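Local coordinates for protein putative sesquiterpene cyclase (Kitasatospora setae, PDB 4MC3) that catalyses the magnesium-dependent 1,11-cyclization of (2E,6E)-farnesyl diphosphate, with capture of water, to (2Z,6E)-hedycaryol and diphosphate, at residues A[50-62]-A[297-309]. Numbering follows the deposited sequence.
Sequences TGADLSGAYVWPR and ANVAANLSGQLVW. With 28U ((3R,6E)-3,7,11-trimethyldodeca-1,6,10-trien-3-ol), chain B.
Tyr58 of helix 52-59 enters as a knob among Gly305, Gln306, Val308 and Trp309 of helix 286-309, joining two near-antiparallel helices of the all-helical class I terpene synthase fold beside its nerolidol pocket. The segment axes run at 151° to each other, 9.2 Å apart at closest approach. With CG turned anti to the carbonyl carbon (chi1 -76°), the Tyr58 ring lays one face over Gly305 O; its CD1 meets Trp309 CD1 at 4.1 Å, and Val308 CG1 lies beside its hydroxyl. Gly305, with no side chain, lets Tyr58 sit close, their CA atoms 5.3 Å apart. Trp309 holds CG anti to its own N (chi1 -168°), which brings CD1 and NE1 of the indole to helix 52-59 and CZ3 to the ligand. Ser55 CB covers the rim of one indole face, Leu54 CD2 and Thr50 O lie at the edge, and CZ3 comes 3.8 Å from nerolidol C5. With an alanine at Trp309, a gap would probably be left beside Tyr58 and Ser55, and the indole contact with nerolidol C5 lost. Farther along, Val59 CG2 packs against the end of the Gln306 side chain, which bends at chi2, and Arg62 rests its NH1 on Ala297 CB while forming salt bridges to Glu16 and Asp294. Ser55 OG, another pocket atom, lies 3.2 Å from nerolidol C7.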
loop_
_atom_site.group_PDB
_atom_site.type_symbol
_atom_site.label_atom_id
_atom_site.label_comp_id
_atom_site.label_asym_id
_atom_site.label_seq_id
_atom_site.Cartn_x
_atom_site.Cartn_y
_atom_site.Cartn_z
ATOM N N THR A 50 -0.058 8.957 14.079
ATOM C CA THR A 50 0.166 7.950 13.027
ATOM C C THR A 50 1.126 8.456 11.952
ATOM O O THR A 50 1.698 7.654 11.235
ATOM C CB THR A 50 -1.118 7.530 12.279
ATOM O OG1 THR A 50 -1.603 8.602 11.448
ATOM C CG2 THR A 50 -2.180 7.127 13.230
ATOM N N GLY A 51 1.252 9.779 11.808
ATOM C CA GLY A 51 2.060 10.361 10.708
ATOM C C GLY A 51 1.518 10.069 9.306
ATOM O O GLY A 51 2.286 9.798 8.373
ATOM N N ALA A 52 0.203 10.162 9.147
ATOM C CA ALA A 52 -0.433 9.898 7.840
ATOM C C ALA A 52 0.076 10.815 6.736
ATOM O O ALA A 52 0.171 10.429 5.566
ATOM C CB ALA A 52 -1.953 10.029 7.955
ATOM N N ASP A 53 0.343 12.052 7.110
ATOM C CA ASP A 53 0.755 13.040 6.172
ATOM C C ASP A 53 2.185 12.689 5.715
ATOM O O ASP A 53 2.461 12.669 4.529
ATOM C CB ASP A 53 0.625 14.459 6.726
ATOM C CG ASP A 53 1.057 14.590 8.194
ATOM O OD1 ASP A 53 1.604 13.656 8.793
ATOM O OD2 ASP A 53 0.824 15.682 8.731
ATOM N N LEU A 54 3.086 12.414 6.663
ATOM C CA LEU A 54 4.453 12.076 6.325
ATOM C C LEU A 54 4.498 10.803 5.491
ATOM O O LEU A 54 5.254 10.699 4.520
ATOM C CB LEU A 54 5.328 11.962 7.602
ATOM C CG LEU A 54 6.817 11.707 7.374
ATOM C CD1 LEU A 54 7.427 12.877 6.619
ATOM C CD2 LEU A 54 7.518 11.507 8.721
ATOM N N SER A 55 3.656 9.830 5.865
ATOM C CA SER A 55 3.573 8.601 5.139
ATOM C C SER A 55 3.268 8.864 3.663
ATOM O O SER A 55 3.980 8.338 2.766
ATOM C CB SER A 55 2.469 7.725 5.736
ATOM O OG SER A 55 2.196 6.652 4.898
ATOM N N GLY A 56 2.268 9.689 3.395
ATOM C CA GLY A 56 1.909 10.035 2.019
ATOM C C GLY A 56 3.002 10.743 1.274
ATOM O O GLY A 56 3.175 10.566 0.045
ATOM N N ALA A 57 3.741 11.616 1.990
ATOM C CA ALA A 57 4.809 12.374 1.344
ATOM C C ALA A 57 5.914 11.415 0.873
ATOM O O ALA A 57 6.594 11.693 -0.120
ATOM C CB ALA A 57 5.381 13.416 2.276
ATOM N N TYR A 58 6.038 10.274 1.531
ATOM C CA TYR A 58 6.986 9.235 1.093
ATOM C C TYR A 58 6.398 8.261 0.045
ATOM O O TYR A 58 7.117 7.659 -0.765
ATOM C CB TYR A 58 7.512 8.390 2.244
ATOM C CG TYR A 58 8.567 9.074 3.104
ATOM C CD1 TYR A 58 8.360 9.318 4.429
ATOM C CD2 TYR A 58 9.760 9.512 2.531
ATOM C CE1 TYR A 58 9.377 9.916 5.219
ATOM C CE2 TYR A 58 10.745 10.140 3.278
ATOM C CZ TYR A 58 10.550 10.326 4.631
ATOM O OH TYR A 58 11.537 10.949 5.371
ATOM N N VAL A 59 5.078 8.097 0.066
ATOM C CA VAL A 59 4.432 7.268 -0.956
ATOM C C VAL A 59 4.412 7.907 -2.344
ATOM O O VAL A 59 4.631 7.256 -3.359
ATOM C CB VAL A 59 2.969 6.866 -0.542
ATOM C CG1 VAL A 59 2.328 6.085 -1.677
ATOM C CG2 VAL A 59 2.973 6.065 0.753
ATOM N N TRP A 60 4.095 9.219 -2.369
ATOM C CA TRP A 60 3.936 9.995 -3.569
ATOM C C TRP A 60 4.879 11.176 -3.599
ATOM O O TRP A 60 4.429 12.320 -3.713
ATOM C CB TRP A 60 2.478 10.484 -3.758
ATOM C CG TRP A 60 1.468 9.388 -3.728
ATOM C CD1 TRP A 60 1.211 8.461 -4.703
ATOM C CD2 TRP A 60 0.540 9.128 -2.681
ATOM N NE1 TRP A 60 0.206 7.609 -4.290
ATOM C CE2 TRP A 60 -0.214 7.997 -3.049
ATOM C CE3 TRP A 60 0.295 9.720 -1.428
ATOM C CZ2 TRP A 60 -1.220 7.509 -2.244
ATOM C CZ3 TRP A 60 -0.672 9.207 -0.618
ATOM C CH2 TRP A 60 -1.422 8.089 -1.022
ATOM N N PRO A 61 6.208 10.917 -3.557
ATOM C CA PRO A 61 7.155 12.053 -3.515
ATOM C C PRO A 61 7.134 12.982 -4.688
ATOM O O PRO A 61 7.523 14.141 -4.546
ATOM C CB PRO A 61 8.526 11.366 -3.368
ATOM C CG PRO A 61 8.296 9.984 -3.984
ATOM C CD PRO A 61 6.892 9.631 -3.496
ATOM N N ARG A 62 6.681 12.498 -5.855
ATOM C CA ARG A 62 6.671 13.263 -7.082
ATOM C C ARG A 62 5.319 13.909 -7.408
ATOM O O ARG A 62 5.162 14.529 -8.465
ATOM C CB ARG A 62 7.100 12.368 -8.249
ATOM C CG ARG A 62 8.533 11.864 -7.973
ATOM C CD ARG A 62 8.975 10.875 -9.041
ATOM N NE ARG A 62 10.334 10.393 -8.764
ATOM C CZ ARG A 62 11.144 9.826 -9.674
ATOM N NH1 ARG A 62 10.713 9.670 -10.908
ATOM N NH2 ARG A 62 12.381 9.457 -9.358
ATOM N N ALA A 297 9.696 4.027 -11.326
ATOM C CA ALA A 297 10.662 4.702 -10.449
ATOM C C ALA A 297 10.095 5.082 -9.115
ATOM O O ALA A 297 10.803 5.077 -8.086
ATOM C CB ALA A 297 11.270 5.947 -11.128
ATOM N N ASN A 298 8.802 5.402 -9.083
ATOM C CA ASN A 298 8.144 5.726 -7.815
ATOM C C ASN A 298 7.975 4.477 -6.937
ATOM O O ASN A 298 8.118 4.527 -5.709
ATOM C CB ASN A 298 6.761 6.379 -8.071
ATOM C CG ASN A 298 6.172 6.916 -6.825
ATOM O OD1 ASN A 298 5.180 6.357 -6.262
ATOM N ND2 ASN A 298 6.776 7.941 -6.338
ATOM N N VAL A 299 7.621 3.370 -7.565
ATOM C CA VAL A 299 7.528 2.093 -6.858
ATOM C C VAL A 299 8.896 1.820 -6.203
ATOM O O VAL A 299 8.990 1.599 -4.978
ATOM C CB VAL A 299 7.097 0.920 -7.751
ATOM C CG1 VAL A 299 7.264 -0.408 -7.023
ATOM C CG2 VAL A 299 5.694 1.120 -8.281
ATOM N N ALA A 300 9.972 1.942 -6.988
ATOM C CA ALA A 300 11.309 1.751 -6.434
ATOM C C ALA A 300 11.677 2.730 -5.282
ATOM O O ALA A 300 12.196 2.305 -4.259
ATOM C CB ALA A 300 12.330 1.825 -7.534
ATOM N N ALA A 301 11.381 4.019 -5.464
ATOM C CA ALA A 301 11.590 5.027 -4.430
ATOM C C ALA A 301 10.958 4.602 -3.159
ATOM O O ALA A 301 11.502 4.838 -2.111
ATOM C CB ALA A 301 11.021 6.385 -4.866
ATOM N N ASN A 302 9.753 4.017 -3.231
ATOM C CA ASN A 302 9.048 3.637 -2.004
ATOM C C ASN A 302 9.799 2.588 -1.171
ATOM O O ASN A 302 9.607 2.542 0.054
ATOM C CB ASN A 302 7.642 3.116 -2.349
ATOM C CG ASN A 302 6.624 4.197 -2.354
ATOM O OD1 ASN A 302 6.449 4.945 -3.369
ATOM N ND2 ASN A 302 5.972 4.341 -1.242
ATOM N N LEU A 303 10.614 1.758 -1.810
ATOM C CA LEU A 303 11.424 0.822 -0.972
ATOM C C LEU A 303 12.367 1.590 -0.003
ATOM O O LEU A 303 12.481 1.253 1.170
ATOM C CB LEU A 303 12.198 -0.146 -1.830
ATOM C CG LEU A 303 11.425 -1.370 -2.362
ATOM C CD1 LEU A 303 10.300 -1.062 -3.340
ATOM C CD2 LEU A 303 12.413 -2.366 -2.975
ATOM N N SER A 304 12.954 2.688 -0.469
ATOM C CA SER A 304 13.778 3.558 0.395
ATOM C C SER A 304 12.935 4.365 1.337
ATOM O O SER A 304 13.214 4.407 2.528
ATOM C CB SER A 304 14.628 4.504 -0.453
ATOM O OG SER A 304 15.648 3.755 -1.082
ATOM N N GLY A 305 11.834 4.978 0.837
ATOM C CA GLY A 305 11.038 5.833 1.712
ATOM C C GLY A 305 10.410 5.068 2.828
ATOM O O GLY A 305 10.340 5.558 3.960
ATOM N N GLN A 306 9.890 3.871 2.523
ATOM C CA GLN A 306 9.176 3.161 3.570
ATOM C C GLN A 306 10.151 2.514 4.565
ATOM O O GLN A 306 9.819 2.322 5.733
ATOM C CB GLN A 306 8.173 2.137 3.008
ATOM C CG GLN A 306 7.137 2.726 2.066
ATOM C CD GLN A 306 6.316 3.875 2.672
ATOM O OE1 GLN A 306 5.996 3.839 3.811
ATOM N NE2 GLN A 306 5.923 4.845 1.855
ATOM N N LEU A 307 11.363 2.192 4.105
ATOM C CA LEU A 307 12.408 1.719 5.007
ATOM C C LEU A 307 12.774 2.809 6.006
ATOM O O LEU A 307 12.875 2.568 7.215
ATOM C CB LEU A 307 13.643 1.267 4.224
ATOM C CG LEU A 307 14.901 0.922 5.020
ATOM C CD1 LEU A 307 14.608 -0.268 5.928
ATOM C CD2 LEU A 307 16.038 0.649 4.046
ATOM N N VAL A 308 12.935 4.015 5.507
ATOM C CA VAL A 308 13.284 5.149 6.345
ATOM C C VAL A 308 12.137 5.528 7.289
ATOM O O VAL A 308 12.369 5.881 8.470
ATOM C CB VAL A 308 13.727 6.317 5.433
ATOM C CG1 VAL A 308 13.837 7.599 6.207
ATOM C CG2 VAL A 308 15.041 5.948 4.745
ATOM N N TRP A 309 10.902 5.437 6.801
ATOM C CA TRP A 309 9.723 5.661 7.636
ATOM C C TRP A 309 9.690 4.656 8.801
ATOM O O TRP A 309 9.375 5.039 9.931
ATOM C CB TRP A 309 8.451 5.572 6.779
ATOM C CG TRP A 309 7.166 6.065 7.463
ATOM C CD1 TRP A 309 6.788 7.369 7.676
ATOM C CD2 TRP A 309 6.101 5.254 7.972
ATOM N NE1 TRP A 309 5.560 7.411 8.313
ATOM C CE2 TRP A 309 5.122 6.126 8.506
ATOM C CE3 TRP A 309 5.889 3.872 8.049
ATOM C CZ2 TRP A 309 3.946 5.661 9.095
ATOM C CZ3 TRP A 309 4.719 3.410 8.636
ATOM C CH2 TRP A 309 3.761 4.304 9.153
HETATM C C4 28U B . 4.275 0.794 4.588
HETATM C C5 28U B . 2.772 2.638 5.455
HETATM C C6 28U B . 2.011 3.345 4.349
HETATM C C7 28U B . 0.616 3.874 4.512
HETATM C C8 28U B . -0.336 3.528 5.422
HETATM C C10 28U B . -0.127 2.629 6.614
HETATM C C13 28U B . -2.333 0.328 6.177
HETATM C C15 28U B . -1.481 -0.715 6.875
HETATM O O16 28U B . 3.164 0.512 6.658
HETATM C C3 28U B . 2.950 1.075 5.341
HETATM C C2 28U B . 1.819 0.326 4.617
HETATM C C1 28U B . 0.555 0.360 5.112
HETATM C C9 28U B . -1.799 3.496 5.014
HETATM C C11 28U B . -2.181 2.164 4.286
HETATM C C12 28U B . -1.985 0.789 4.945
HETATM C C14 28U B . -3.232 1.052 7.163
#